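Local coordinates for protein ribonucleoside-diphosphate reductase (PDB 5IM3) that probably reduces ribonucleoside diphosphates to the deoxyribonucleotides needed for DNA synthesis, as an allosteric enzyme that binds dATP, at residues A[363-375]-A[635-647]. Residues are numbered along the deposited sequence; the frame is centred on the assembly and turned at random.
Sequences AGTLRPQLSSCYL and DNVIDINYYSVPQ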
# COMPACT_ATOMS: atom_id res chain seq x y z
N ALA A 363 -0.02 51.53 22.37
CA ALA A 363 0.68 52.78 22.61
C ALA A 363 -0.33 53.92 22.70
O ALA A 363 -1.26 54.01 21.90
CB ALA A 363 1.70 53.05 21.51
N GLY A 364 -0.16 54.78 23.70
CA GLY A 364 -1.05 55.90 23.91
C GLY A 364 -2.28 55.60 24.73
O GLY A 364 -3.12 56.50 24.90
N THR A 365 -2.42 54.38 25.25
CA THR A 365 -3.53 53.99 26.10
C THR A 365 -3.03 53.70 27.51
O THR A 365 -1.83 53.56 27.76
CB THR A 365 -4.24 52.74 25.55
OG1 THR A 365 -3.40 51.59 25.75
CG2 THR A 365 -4.54 52.89 24.06
N LEU A 366 -3.99 53.61 28.44
CA LEU A 366 -3.66 53.35 29.84
C LEU A 366 -2.99 51.99 30.00
O LEU A 366 -3.40 51.00 29.38
CB LEU A 366 -4.92 53.42 30.70
CG LEU A 366 -5.56 54.81 30.83
CD1 LEU A 366 -7.00 54.69 31.31
CD2 LEU A 366 -4.75 55.67 31.79
N ARG A 367 -1.97 51.94 30.86
CA ARG A 367 -1.18 50.74 31.13
C ARG A 367 -0.92 49.99 29.83
O ARG A 367 -1.51 48.92 29.59
CB ARG A 367 -1.90 49.84 32.15
CG ARG A 367 -2.16 50.56 33.47
CD ARG A 367 -2.31 49.59 34.64
NE ARG A 367 -2.02 50.26 35.91
CZ ARG A 367 -1.93 49.64 37.09
NH1 ARG A 367 -2.12 48.32 37.18
NH2 ARG A 367 -1.66 50.33 38.19
N PRO A 368 -0.05 50.52 28.96
CA PRO A 368 0.08 49.97 27.61
C PRO A 368 0.94 48.72 27.58
O PRO A 368 2.08 48.72 28.04
CB PRO A 368 0.74 51.12 26.83
CG PRO A 368 1.54 51.85 27.87
CD PRO A 368 0.80 51.70 29.18
N GLN A 369 0.38 47.65 27.02
CA GLN A 369 1.15 46.43 26.74
C GLN A 369 1.79 46.61 25.37
O GLN A 369 1.21 46.28 24.33
CB GLN A 369 0.25 45.21 26.80
CG GLN A 369 0.96 43.89 26.52
CD GLN A 369 1.23 43.10 27.78
OE1 GLN A 369 1.26 43.65 28.89
NE2 GLN A 369 1.42 41.80 27.62
N LEU A 370 3.02 47.13 25.36
CA LEU A 370 3.74 47.41 24.12
C LEU A 370 4.53 46.22 23.60
O LEU A 370 4.86 46.18 22.41
CB LEU A 370 4.68 48.60 24.31
CG LEU A 370 4.01 49.91 24.73
CD1 LEU A 370 5.04 51.02 24.85
CD2 LEU A 370 2.91 50.30 23.75
N SER A 371 4.84 45.25 24.46
CA SER A 371 5.53 44.03 24.06
C SER A 371 4.76 42.84 24.60
O SER A 371 4.28 42.86 25.74
CB SER A 371 6.97 44.01 24.60
OG SER A 371 7.69 45.15 24.17
N SER A 372 4.63 41.80 23.77
CA SER A 372 3.81 40.65 24.14
C SER A 372 4.50 39.33 23.82
O SER A 372 3.84 38.33 23.55
CB SER A 372 2.45 40.71 23.43
OG SER A 372 2.61 40.63 22.02
N CYS A 373 5.84 39.32 23.88
CA CYS A 373 6.67 38.16 23.55
C CYS A 373 7.64 37.92 24.69
O CYS A 373 8.37 38.83 25.08
CB CYS A 373 7.43 38.40 22.23
SG CYS A 373 8.82 37.27 21.82
N TYR A 374 7.65 36.70 25.23
CA TYR A 374 8.44 36.41 26.43
C TYR A 374 9.11 35.05 26.34
O TYR A 374 8.63 34.14 25.66
CB TYR A 374 7.57 36.45 27.70
CG TYR A 374 6.67 37.65 27.80
CD1 TYR A 374 7.10 38.83 28.38
CD2 TYR A 374 5.37 37.59 27.32
CE1 TYR A 374 6.27 39.92 28.48
CE2 TYR A 374 4.53 38.67 27.41
CZ TYR A 374 4.98 39.84 27.99
OH TYR A 374 4.13 40.91 28.07
N LEU A 375 10.23 34.93 27.06
CA LEU A 375 10.96 33.68 27.22
C LEU A 375 11.13 33.39 28.70
O LEU A 375 11.44 34.29 29.49
CB LEU A 375 12.34 33.73 26.55
CG LEU A 375 12.42 33.89 25.02
CD1 LEU A 375 12.15 35.33 24.59
CD2 LEU A 375 13.78 33.43 24.53
N ASP A 635 13.80 51.48 21.91
CA ASP A 635 14.34 51.71 23.25
C ASP A 635 13.30 52.38 24.14
O ASP A 635 13.22 52.09 25.34
CB ASP A 635 15.61 52.56 23.17
CG ASP A 635 16.46 52.46 24.43
OD1 ASP A 635 16.74 51.32 24.87
OD2 ASP A 635 16.83 53.50 24.99
N ASN A 636 12.49 53.27 23.56
CA ASN A 636 11.40 53.89 24.33
C ASN A 636 10.39 52.85 24.79
O ASN A 636 9.85 52.94 25.89
CB ASN A 636 10.71 54.96 23.48
CG ASN A 636 11.53 56.23 23.35
OD1 ASN A 636 12.74 56.23 23.60
ND2 ASN A 636 10.88 57.31 22.94
N VAL A 637 10.12 51.85 23.94
CA VAL A 637 9.14 50.82 24.29
C VAL A 637 9.46 50.22 25.65
O VAL A 637 8.55 49.90 26.43
CB VAL A 637 9.09 49.74 23.19
CG1 VAL A 637 8.44 48.46 23.71
CG2 VAL A 637 8.33 50.26 21.98
N ILE A 638 10.75 50.06 25.96
CA ILE A 638 11.16 49.43 27.21
C ILE A 638 10.65 50.21 28.40
O ILE A 638 10.15 49.64 29.38
CB ILE A 638 12.69 49.28 27.24
CG1 ILE A 638 13.20 48.62 25.95
CG2 ILE A 638 13.12 48.54 28.51
CD1 ILE A 638 13.85 47.29 26.12
N ASP A 639 10.77 51.54 28.35
CA ASP A 639 10.40 52.38 29.49
C ASP A 639 8.89 52.56 29.61
O ASP A 639 8.37 52.65 30.73
CB ASP A 639 11.06 53.75 29.36
CG ASP A 639 12.57 53.66 29.30
OD1 ASP A 639 13.15 52.74 29.92
OD2 ASP A 639 13.19 54.51 28.63
N ILE A 640 8.18 52.61 28.48
CA ILE A 640 6.74 52.88 28.52
C ILE A 640 5.96 51.61 28.84
O ILE A 640 4.87 51.68 29.43
CB ILE A 640 6.28 53.49 27.19
CG1 ILE A 640 7.20 54.65 26.78
CG2 ILE A 640 4.84 53.96 27.29
CD1 ILE A 640 7.41 55.69 27.87
N ASN A 641 6.48 50.45 28.46
CA ASN A 641 5.75 49.20 28.60
C ASN A 641 5.31 48.99 30.04
O ASN A 641 6.11 49.14 30.97
CB ASN A 641 6.63 48.05 28.12
CG ASN A 641 5.86 46.76 27.95
OD1 ASN A 641 5.00 46.65 27.07
ND2 ASN A 641 6.16 45.78 28.78
N TYR A 642 4.04 48.64 30.22
CA TYR A 642 3.52 48.30 31.54
C TYR A 642 3.77 46.82 31.81
O TYR A 642 3.39 45.96 31.00
CB TYR A 642 2.03 48.61 31.65
CG TYR A 642 1.45 48.19 32.98
CD1 TYR A 642 1.67 48.94 34.13
CD2 TYR A 642 0.70 47.02 33.10
CE1 TYR A 642 1.15 48.55 35.35
CE2 TYR A 642 0.18 46.62 34.32
CZ TYR A 642 0.41 47.39 35.44
OH TYR A 642 -0.11 47.00 36.65
N TYR A 643 4.39 46.52 32.94
CA TYR A 643 4.85 45.18 33.26
C TYR A 643 3.94 44.53 34.29
O TYR A 643 3.67 45.10 35.35
CB TYR A 643 6.29 45.21 33.76
CG TYR A 643 7.27 45.70 32.72
CD1 TYR A 643 7.84 44.81 31.82
CD2 TYR A 643 7.62 47.04 32.64
CE1 TYR A 643 8.74 45.24 30.87
CE2 TYR A 643 8.52 47.49 31.69
CZ TYR A 643 9.07 46.58 30.80
OH TYR A 643 9.97 47.01 29.84
N SER A 644 3.47 43.31 33.97
CA SER A 644 2.62 42.54 34.86
C SER A 644 3.42 41.70 35.85
O SER A 644 3.08 41.64 37.03
CB SER A 644 1.70 41.62 34.04
OG SER A 644 0.92 42.35 33.11
N VAL A 645 4.47 41.03 35.37
CA VAL A 645 5.31 40.20 36.23
C VAL A 645 6.64 40.92 36.46
O VAL A 645 7.22 41.46 35.51
CB VAL A 645 5.53 38.80 35.62
CG1 VAL A 645 4.19 38.17 35.27
CG2 VAL A 645 6.41 38.88 34.39
N PRO A 646 7.16 40.93 37.69
CA PRO A 646 8.32 41.78 37.98
C PRO A 646 9.60 41.31 37.31
O PRO A 646 10.46 42.15 37.01
CB PRO A 646 8.42 41.72 39.51
CG PRO A 646 7.84 40.40 39.86
CD PRO A 646 6.74 40.14 38.86
N GLN A 647 9.76 40.01 37.07
CA GLN A 647 10.99 39.54 36.44
C GLN A 647 11.05 39.87 34.96
O GLN A 647 12.13 39.76 34.36
CB GLN A 647 11.14 38.03 36.65
CG GLN A 647 9.88 37.22 36.38
CD GLN A 647 9.17 36.80 37.65
OE1 GLN A 647 8.86 37.62 38.51
NE2 GLN A 647 8.90 35.50 37.77
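The loop that leads into barrel strand 373-377 of this class I ribonucleotide reductase packs against the C-terminal end of helix 620-640 and the connection that follows, with Asn641 and Tyr642 meeting residues 367-371. Asn641, the first residue to leave helical geometry, turns its amide into the loop: CG lies anti to its own backbone N (chi1 -168°), which brings OD1 within reach of two successive peptide N-H groups. Leu370 N donates to Asn641 OD1 at 2.7 Å, approaching almost in line with the carbonyl bond, whereas Ser371 N reaches the same OD1 at 3.0 Å from above the amide plane. Neither bond is straight, as expected when neighbouring amides share one acceptor. One residue on, Tyr642 N donates to Pro368 O over 2.9 Å in a nearly linear bond (173°), so main chain also joins main chain. Beside these bonds, helix 620-640 presents an apolar flank: Leu370 CD1 rests on Ile640 CB (3.6 Å), Leu370 CB meets Val637 CG1, and the ring of Pro368 touches Ile640 with CG. Ser371 OG packs on Val637 CG1 while hydrogen-bonding Asn603 of strand 600-608, the strand whose Cys602 forms a disulfide with Cys373. On the outer side the extended Arg367 chain runs over one face of the Tyr642 ring; its CD makes a CH-pi contact 3.7 Å from the ring centroid, and the guanidinium, its plane 30° from that of the ring, lies over the phenol end with NH1 beside OH. The Arg367 side chain lies about 8 Å from a bound dATP. Apolar packing thus combines with a twice-used amide oxygen that satisfies two loop N-H groups, which should restrict rotation of the Asn641 amide and tie loop 368-371 to the end of helix 620-640.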